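Local coordinates for protein Cys-Gly metallodipeptidase DUG1 (Saccharomyces cerevisiae, PDB 4G1P) that hydrolyses the dipeptide Cys-Gly as a dinuclear zinc or manganese peptidase and serves as catalytic component of the glutathione-degrading complex, at residues Glu278-Val289 and Asp304-Arg315. Residues are numbered along the deposited sequence; the frame is centred on the assembly and turned at random.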
ATOM      1  N   GLU A 278     -32.973  -3.594 -26.999  1.00 41.15           N
ATOM      2  CA  GLU A 278     -32.303  -3.309 -25.741  1.00 38.31           C
ATOM      3  C   GLU A 278     -32.541  -1.865 -25.350  1.00 35.27           C
ATOM      4  O   GLU A 278     -32.687  -1.548 -24.175  1.00 38.22           O
ATOM      5  CB  GLU A 278     -30.805  -3.626 -25.854  1.00 36.06           C
ATOM      6  CG  GLU A 278     -29.900  -2.642 -25.164  1.00 33.14           C
ATOM      7  CD  GLU A 278     -28.427  -2.898 -25.439  1.00 34.88           C
ATOM      8  OE1 GLU A 278     -28.106  -3.698 -26.348  1.00 33.50           O
ATOM      9  OE2 GLU A 278     -27.590  -2.294 -24.735  1.00 30.58           O
ATOM     10  N   LYS A 279     -32.620  -0.993 -26.344  1.00 36.00           N
ATOM     11  CA  LYS A 279     -32.859   0.423 -26.078  1.00 40.73           C
ATOM     12  C   LYS A 279     -34.252   0.676 -25.502  1.00 42.95           C
ATOM     13  O   LYS A 279     -34.447   1.629 -24.744  1.00 45.04           O
ATOM     14  CB  LYS A 279     -32.661   1.250 -27.346  1.00 37.15           C
ATOM     15  CG  LYS A 279     -32.390   2.710 -27.097  1.00 37.32           C
ATOM     16  CD  LYS A 279     -32.056   3.417 -28.404  1.00 45.58           C
ATOM     17  CE  LYS A 279     -31.031   2.629 -29.221  1.00 44.83           C
ATOM     18  NZ  LYS A 279     -30.761   3.248 -30.561  1.00 44.70           N
ATOM     19  N   ALA A 280     -35.215  -0.170 -25.865  1.00 38.35           N
ATOM     20  CA  ALA A 280     -36.572  -0.045 -25.339  1.00 39.59           C
ATOM     21  C   ALA A 280     -36.576  -0.118 -23.822  1.00 43.49           C
ATOM     22  O   ALA A 280     -37.111   0.762 -23.146  1.00 46.29           O
ATOM     23  CB  ALA A 280     -37.468  -1.129 -25.908  1.00 41.47           C
ATOM     24  N   LEU A 281     -35.961  -1.172 -23.295  1.00 45.26           N
ATOM     25  CA  LEU A 281     -35.905  -1.401 -21.855  1.00 38.64           C
ATOM     26  C   LEU A 281     -35.236  -0.278 -21.059  1.00 36.65           C
ATOM     27  O   LEU A 281     -35.472  -0.159 -19.857  1.00 37.60           O
ATOM     28  CB  LEU A 281     -35.216  -2.729 -21.559  1.00 30.17           C
ATOM     29  CG  LEU A 281     -35.873  -3.947 -22.200  1.00 33.24           C
ATOM     30  CD1 LEU A 281     -34.845  -5.027 -22.437  1.00 35.76           C
ATOM     31  CD2 LEU A 281     -36.987  -4.472 -21.320  1.00 31.97           C
ATOM     32  N   TYR A 282     -34.418   0.505 -21.722  1.00 34.31           N
ATOM     33  CA  TYR A 282     -33.622   1.472 -21.037  1.00 39.54           C
ATOM     34  C   TYR A 282     -34.409   2.703 -20.787  1.00 44.94           C
ATOM     35  O   TYR A 282     -34.000   3.569 -20.068  1.00 48.53           O
ATOM     36  CB  TYR A 282     -32.345   1.810 -21.788  1.00 32.18           C
ATOM     37  CG  TYR A 282     -31.350   0.705 -21.846  1.00 34.20           C
ATOM     38  CD1 TYR A 282     -31.384  -0.326 -20.956  1.00 31.91           C
ATOM     39  CD2 TYR A 282     -30.404   0.684 -22.804  1.00 30.61           C
ATOM     40  CE1 TYR A 282     -30.491  -1.336 -21.022  1.00 28.41           C
ATOM     41  CE2 TYR A 282     -29.500  -0.315 -22.849  1.00 31.78           C
ATOM     42  CZ  TYR A 282     -29.559  -1.314 -21.964  1.00 28.12           C
ATOM     43  OH  TYR A 282     -28.657  -2.285 -22.065  1.00 27.41           O
ATOM     44  N   LYS A 283     -35.567   2.790 -21.367  1.00 44.43           N
ATOM     45  CA  LYS A 283     -36.270   4.013 -21.212  1.00 50.83           C
ATOM     46  C   LYS A 283     -37.344   3.697 -20.235  1.00 50.44           C
ATOM     47  O   LYS A 283     -37.755   2.579 -20.097  1.00 49.74           O
ATOM     48  CB  LYS A 283     -36.595   4.626 -22.552  1.00 57.78           C
ATOM     49  CG  LYS A 283     -36.685   6.116 -22.436  1.00 68.68           C
ATOM     50  CD  LYS A 283     -36.548   6.534 -20.982  1.00 62.10           C
ATOM     51  CE  LYS A 283     -37.201   7.896 -20.741  1.00 67.30           C
ATOM     52  NZ  LYS A 283     -37.991   8.399 -21.909  1.00 64.14           N
ATOM     53  N   ASP A 284     -37.763   4.720 -19.539  1.00 49.49           N
ATOM     54  CA  ASP A 284     -38.687   4.571 -18.468  1.00 49.22           C
ATOM     55  C   ASP A 284     -38.042   4.197 -17.200  1.00 45.29           C
ATOM     56  O   ASP A 284     -38.699   3.869 -16.258  1.00 47.51           O
ATOM     57  CB  ASP A 284     -39.546   3.368 -18.757  1.00 47.29           C
ATOM     58  CG  ASP A 284     -40.804   3.742 -19.407  1.00 60.95           C
ATOM     59  OD1 ASP A 284     -41.270   4.844 -19.143  1.00 64.68           O
ATOM     60  OD2 ASP A 284     -41.315   2.982 -20.227  1.00 67.50           O
ATOM     61  N   ILE A 285     -36.755   4.345 -17.136  1.00 41.12           N
ATOM     62  CA  ILE A 285     -36.060   3.964 -15.954  1.00 38.93           C
ATOM     63  C   ILE A 285     -36.134   5.265 -15.232  1.00 37.61           C
ATOM     64  O   ILE A 285     -36.276   6.279 -15.831  1.00 39.70           O
ATOM     65  CB  ILE A 285     -34.749   3.228 -16.199  1.00 37.36           C
ATOM     66  CG1 ILE A 285     -35.048   1.776 -16.428  1.00 32.04           C
ATOM     67  CG2 ILE A 285     -33.823   3.365 -15.019  1.00 34.50           C
ATOM     68  CD1 ILE A 285     -33.976   1.087 -17.181  1.00 33.84           C
ATOM     69  N   GLU A 286     -36.066   5.230 -13.923  1.00 35.03           N
ATOM     70  CA  GLU A 286     -35.906   6.440 -13.180  1.00 38.71           C
ATOM     71  C   GLU A 286     -34.534   6.564 -12.636  1.00 38.85           C
ATOM     72  O   GLU A 286     -34.121   5.803 -11.825  1.00 42.40           O
ATOM     73  CB  GLU A 286     -36.889   6.514 -12.046  1.00 39.41           C
ATOM     74  CG  GLU A 286     -38.111   5.677 -12.264  1.00 47.05           C
ATOM     75  CD  GLU A 286     -39.352   6.299 -11.692  1.00 45.48           C
ATOM     76  OE1 GLU A 286     -39.226   7.103 -10.773  1.00 44.68           O
ATOM     77  OE2 GLU A 286     -40.432   5.987 -12.171  1.00 40.36           O
ATOM     78  N   PHE A 287     -33.829   7.556 -13.104  1.00 37.28           N
ATOM     79  CA  PHE A 287     -32.496   7.836 -12.582  1.00 36.75           C
ATOM     80  C   PHE A 287     -31.974   9.168 -13.081  1.00 39.60           C
ATOM     81  O   PHE A 287     -32.272   9.588 -14.198  1.00 41.12           O
ATOM     82  CB  PHE A 287     -31.513   6.747 -12.980  1.00 33.93           C
ATOM     83  CG  PHE A 287     -30.241   6.779 -12.202  1.00 34.12           C
ATOM     84  CD1 PHE A 287     -30.239   6.491 -10.848  1.00 36.02           C
ATOM     85  CD2 PHE A 287     -29.042   7.081 -12.821  1.00 35.46           C
ATOM     86  CE1 PHE A 287     -29.062   6.512 -10.123  1.00 36.87           C
ATOM     87  CE2 PHE A 287     -27.860   7.105 -12.107  1.00 32.03           C
ATOM     88  CZ  PHE A 287     -27.868   6.818 -10.759  1.00 35.39           C
ATOM     89  N   SER A 288     -31.177   9.826 -12.253  1.00 38.22           N
ATOM     90  CA  SER A 288     -30.577  11.092 -12.625  1.00 31.06           C
ATOM     91  C   SER A 288     -29.186  11.201 -12.017  1.00 35.32           C
ATOM     92  O   SER A 288     -28.865  10.528 -11.022  1.00 29.42           O
ATOM     93  CB  SER A 288     -31.425  12.223 -12.102  1.00 28.41           C
ATOM     94  OG  SER A 288     -31.406  12.185 -10.690  1.00 38.15           O
ATOM     95  N   VAL A 289     -28.369  12.064 -12.614  1.00 32.50           N
ATOM     96  CA  VAL A 289     -26.998  12.254 -12.180  1.00 31.52           C
ATOM     97  C   VAL A 289     -26.964  12.775 -10.745  1.00 31.67           C
ATOM     98  O   VAL A 289     -26.022  12.504 -10.000  1.00 29.36           O
ATOM     99  CB  VAL A 289     -26.224  13.186 -13.146  1.00 36.01           C
ATOM    100  CG1 VAL A 289     -26.707  14.616 -13.014  1.00 33.03           C
ATOM    101  CG2 VAL A 289     -24.723  13.097 -12.899  1.00 33.91           C
ATOM    102  N   ASP A 304     -23.697  13.287 -17.941  1.00 37.90           N
ATOM    103  CA  ASP A 304     -24.879  13.925 -17.370  1.00 38.19           C
ATOM    104  C   ASP A 304     -26.193  13.291 -17.821  1.00 37.09           C
ATOM    105  O   ASP A 304     -27.177  13.280 -17.083  1.00 40.49           O
ATOM    106  CB  ASP A 304     -24.879  15.406 -17.708  1.00 43.21           C
ATOM    107  CG  ASP A 304     -23.732  16.139 -17.057  1.00 55.46           C
ATOM    108  OD1 ASP A 304     -23.274  15.673 -15.989  1.00 51.93           O
ATOM    109  OD2 ASP A 304     -23.293  17.174 -17.609  1.00 61.04           O
ATOM    110  N   LYS A 305     -26.206  12.768 -19.038  1.00 36.30           N
ATOM    111  CA  LYS A 305     -27.417  12.184 -19.591  1.00 38.48           C
ATOM    112  C   LYS A 305     -27.736  10.836 -18.956  1.00 33.33           C
ATOM    113  O   LYS A 305     -26.868   9.969 -18.862  1.00 32.07           O
ATOM    114  CB  LYS A 305     -27.304  12.035 -21.114  1.00 43.27           C
ATOM    115  CG  LYS A 305     -27.659  13.287 -21.910  1.00 47.33           C
ATOM    116  CD  LYS A 305     -27.903  12.945 -23.386  1.00 51.97           C
ATOM    117  CE  LYS A 305     -29.036  11.920 -23.548  1.00 51.84           C
ATOM    118  NZ  LYS A 305     -29.244  11.490 -24.972  1.00 55.59           N
ATOM    119  N   LYS A 306     -28.990  10.675 -18.545  1.00 31.29           N
ATOM    120  CA  LYS A 306     -29.454   9.472 -17.870  1.00 29.77           C
ATOM    121  C   LYS A 306     -29.108   8.246 -18.682  1.00 30.50           C
ATOM    122  O   LYS A 306     -28.578   7.270 -18.157  1.00 29.33           O
ATOM    123  CB  LYS A 306     -30.967   9.532 -17.641  1.00 32.60           C
ATOM    124  CG  LYS A 306     -31.579   8.223 -17.139  1.00 36.45           C
ATOM    125  CD  LYS A 306     -33.108   8.291 -17.031  1.00 41.36           C
ATOM    126  CE  LYS A 306     -33.796   7.659 -18.246  1.00 40.80           C
ATOM    127  NZ  LYS A 306     -35.255   7.933 -18.276  1.00 38.27           N
ATOM    128  N   GLU A 307     -29.394   8.320 -19.974  1.00 34.56           N
ATOM    129  CA  GLU A 307     -29.140   7.214 -20.886  1.00 37.47           C
ATOM    130  C   GLU A 307     -27.659   6.855 -20.878  1.00 30.70           C
ATOM    131  O   GLU A 307     -27.285   5.682 -20.939  1.00 27.62           O
ATOM    132  CB  GLU A 307     -29.601   7.582 -22.303  1.00 44.28           C
ATOM    133  CG  GLU A 307     -29.389   6.487 -23.344  1.00 50.52           C
ATOM    134  CD  GLU A 307     -29.658   6.955 -24.771  1.00 64.02           C
ATOM    135  OE1 GLU A 307     -29.051   7.965 -25.198  1.00 62.78           O
ATOM    136  OE2 GLU A 307     -30.478   6.307 -25.466  1.00 68.05           O
ATOM    137  N   ASP A 308     -26.820   7.879 -20.775  1.00 33.67           N
ATOM    138  CA  ASP A 308     -25.378   7.678 -20.803  1.00 33.79           C
ATOM    139  C   ASP A 308     -24.857   7.051 -19.524  1.00 30.52           C
ATOM    140  O   ASP A 308     -24.093   6.081 -19.572  1.00 30.44           O
ATOM    141  CB  ASP A 308     -24.663   8.993 -21.076  1.00 38.44           C
ATOM    142  CG  ASP A 308     -24.727   9.389 -22.534  1.00 41.42           C
ATOM    143  OD1 ASP A 308     -24.641   8.474 -23.393  1.00 35.21           O
ATOM    144  OD2 ASP A 308     -24.868  10.606 -22.807  1.00 40.29           O
ATOM    145  N   ILE A 309     -25.265   7.610 -18.388  1.00 26.76           N
ATOM    146  CA  ILE A 309     -24.901   7.047 -17.102  1.00 24.43           C
ATOM    147  C   ILE A 309     -25.309   5.581 -17.066  1.00 28.52           C
ATOM    148  O   ILE A 309     -24.526   4.714 -16.679  1.00 26.19           O
ATOM    149  CB  ILE A 309     -25.590   7.770 -15.952  1.00 26.26           C
ATOM    150  CG1 ILE A 309     -25.197   9.245 -15.933  1.00 28.55           C
ATOM    151  CG2 ILE A 309     -25.216   7.123 -14.642  1.00 25.16           C
ATOM    152  CD1 ILE A 309     -26.101  10.113 -15.077  1.00 27.87           C
ATOM    153  N   LEU A 310     -26.531   5.295 -17.506  1.00 26.69           N
ATOM    154  CA  LEU A 310     -27.024   3.934 -17.413  1.00 24.72           C
ATOM    155  C   LEU A 310     -26.246   3.009 -18.341  1.00 25.46           C
ATOM    156  O   LEU A 310     -25.820   1.924 -17.933  1.00 23.95           O
ATOM    157  CB  LEU A 310     -28.535   3.866 -17.651  1.00 24.69           C
ATOM    158  CG  LEU A 310     -29.418   4.651 -16.668  1.00 28.01           C
ATOM    159  CD1 LEU A 310     -30.861   4.684 -17.136  1.00 29.06           C
ATOM    160  CD2 LEU A 310     -29.335   4.110 -15.245  1.00 24.25           C
ATOM    161  N   MET A 311     -26.025   3.448 -19.573  1.00 22.91           N
ATOM    162  CA  MET A 311     -25.364   2.587 -20.545  1.00 25.90           C
ATOM    163  C   MET A 311     -23.888   2.360 -20.249  1.00 25.99           C
ATOM    164  O   MET A 311     -23.337   1.297 -20.557  1.00 23.52           O
ATOM    165  CB  MET A 311     -25.569   3.101 -21.967  1.00 31.62           C
ATOM    166  CG  MET A 311     -26.981   2.852 -22.480  1.00 34.26           C
ATOM    167  SD  MET A 311     -27.092   3.117 -24.248  1.00 51.10           S
ATOM    168  CE  MET A 311     -26.377   4.755 -24.367  1.00 41.91           C
ATOM    169  N   HIS A 312     -23.258   3.351 -19.632  1.00 24.43           N
ATOM    170  CA  HIS A 312     -21.873   3.191 -19.241  1.00 25.44           C
ATOM    171  C   HIS A 312     -21.690   2.413 -17.933  1.00 28.67           C
ATOM    172  O   HIS A 312     -20.612   1.871 -17.694  1.00 26.29           O
ATOM    173  CB  HIS A 312     -21.133   4.532 -19.253  1.00 29.62           C
ATOM    174  CG  HIS A 312     -20.724   4.958 -20.629  1.00 31.44           C
ATOM    175  ND1 HIS A 312     -21.385   5.939 -21.337  1.00 33.54           N
ATOM    176  CD2 HIS A 312     -19.755   4.490 -21.450  1.00 28.22           C
ATOM    177  CE1 HIS A 312     -20.827   6.071 -22.525  1.00 30.84           C
ATOM    178  NE2 HIS A 312     -19.837   5.203 -22.620  1.00 26.80           N
ATOM    179  N   ARG A 313     -22.736   2.336 -17.104  1.00 26.51           N
ATOM    180  CA  ARG A 313     -22.735   1.378 -15.992  1.00 24.69           C
ATOM    181  C   ARG A 313     -23.073  -0.032 -16.447  1.00 22.77           C
ATOM    182  O   ARG A 313     -22.598  -0.990 -15.859  1.00 21.80           O
ATOM    183  CB  ARG A 313     -23.765   1.728 -14.928  1.00 26.15           C
ATOM    184  CG  ARG A 313     -23.630   3.079 -14.322  1.00 32.95           C
ATOM    185  CD  ARG A 313     -24.878   3.385 -13.520  1.00 32.90           C
ATOM    186  NE  ARG A 313     -24.915   2.606 -12.291  1.00 30.99           N
ATOM    187  CZ  ARG A 313     -25.087   3.141 -11.093  1.00 30.93           C
ATOM    188  NH1 ARG A 313     -25.255   4.446 -10.985  1.00 34.19           N
ATOM    189  NH2 ARG A 313     -25.105   2.373 -10.012  1.00 36.24           N
ATOM    190  N   TRP A 314     -23.918  -0.165 -17.468  1.00 24.78           N
ATOM    191  CA  TRP A 314     -24.528  -1.468 -17.758  1.00 25.16           C
ATOM    192  C   TRP A 314     -23.987  -2.248 -18.952  1.00 25.65           C
ATOM    193  O   TRP A 314     -23.892  -3.472 -18.892  1.00 24.88           O
ATOM    194  CB  TRP A 314     -26.044  -1.339 -17.912  1.00 24.52           C
ATOM    195  CG  TRP A 314     -26.759  -0.928 -16.670  1.00 27.07           C
ATOM    196  CD1 TRP A 314     -26.249  -0.882 -15.407  1.00 24.03           C
ATOM    197  CD2 TRP A 314     -28.121  -0.481 -16.573  1.00 29.34           C
ATOM    198  NE1 TRP A 314     -27.204  -0.431 -14.533  1.00 23.96           N
ATOM    199  CE2 TRP A 314     -28.364  -0.182 -15.221  1.00 25.30           C
ATOM    200  CE3 TRP A 314     -29.158  -0.305 -17.503  1.00 29.02           C
ATOM    201  CZ2 TRP A 314     -29.606   0.275 -14.767  1.00 25.62           C
ATOM    202  CZ3 TRP A 314     -30.386   0.155 -17.056  1.00 24.49           C
ATOM    203  CH2 TRP A 314     -30.599   0.440 -15.700  1.00 26.48           C
ATOM    204  N   ARG A 315     -23.665  -1.564 -20.047  1.00 28.85           N
ATOM    205  CA  ARG A 315     -23.440  -2.292 -21.296  1.00 30.36           C
ATOM    206  C   ARG A 315     -22.222  -1.859 -22.092  1.00 27.71           C
ATOM    207  O   ARG A 315     -21.939  -2.439 -23.129  1.00 26.94           O
ATOM    208  CB  ARG A 315     -24.699  -2.276 -22.178  1.00 28.00           C
ATOM    209  CG  ARG A 315     -25.156  -0.891 -22.598  1.00 27.65           C
ATOM    210  CD  ARG A 315     -24.751  -0.602 -24.031  1.00 29.68           C
ATOM    211  NE  ARG A 315     -25.182  -1.667 -24.922  1.00 28.33           N
ATOM    212  CZ  ARG A 315     -24.454  -2.136 -25.930  1.00 34.59           C
ATOM    213  NH1 ARG A 315     -23.259  -1.618 -26.178  1.00 30.08           N
ATOM    214  NH2 ARG A 315     -24.918  -3.122 -26.695  1.00 33.00           N
TER
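Glu278 and Arg315 form a two-pronged salt bridge, carboxylate and guanidinium nearly coplanar at 25°. OE2 of Glu278 takes the NE hydrogen of Arg315, and Glu278 OE1 accepts from Arg315 NH2 (3.3 Å) through the syn lone pair. From above the carboxylate plane the hydroxyl of Tyr282 also donates to OE2 of Glu278 (2.9 Å), while NH2 of Arg315 has a second partner in the carbonyl of Ala272. With an alanine at Glu278, the Arg315 guanidinium would probably lose this carboxylate and the Tyr282 hydroxyl its acceptor on it. The other polar link is from NZ of Lys306 to O of Ile285 (3.1 Å), the aliphatic chain of Lys306 running past the carbonyl of Phe287.

In this M20-family dipeptidase the pair is a helix end and its trailing loop, 278-289, wrapped along helix 306-314, where Ile309 and Arg313 also pack on Val240 and Ile236 of the second subunit.

Among apolar groups, Ile285 CD1 meets the Trp314 ring edge-on in its plane, 3.7 Å from CZ3. Tyr282 lies oblique to Trp314 (planes at 55°), and SD of Met311 comes obliquely to the Tyr282 ring, a Met-aromatic contact. Ile309 CG2 touches the Phe287 ring edge at CE2 (3.7 Å); Leu310 CD2 approaches obliquely.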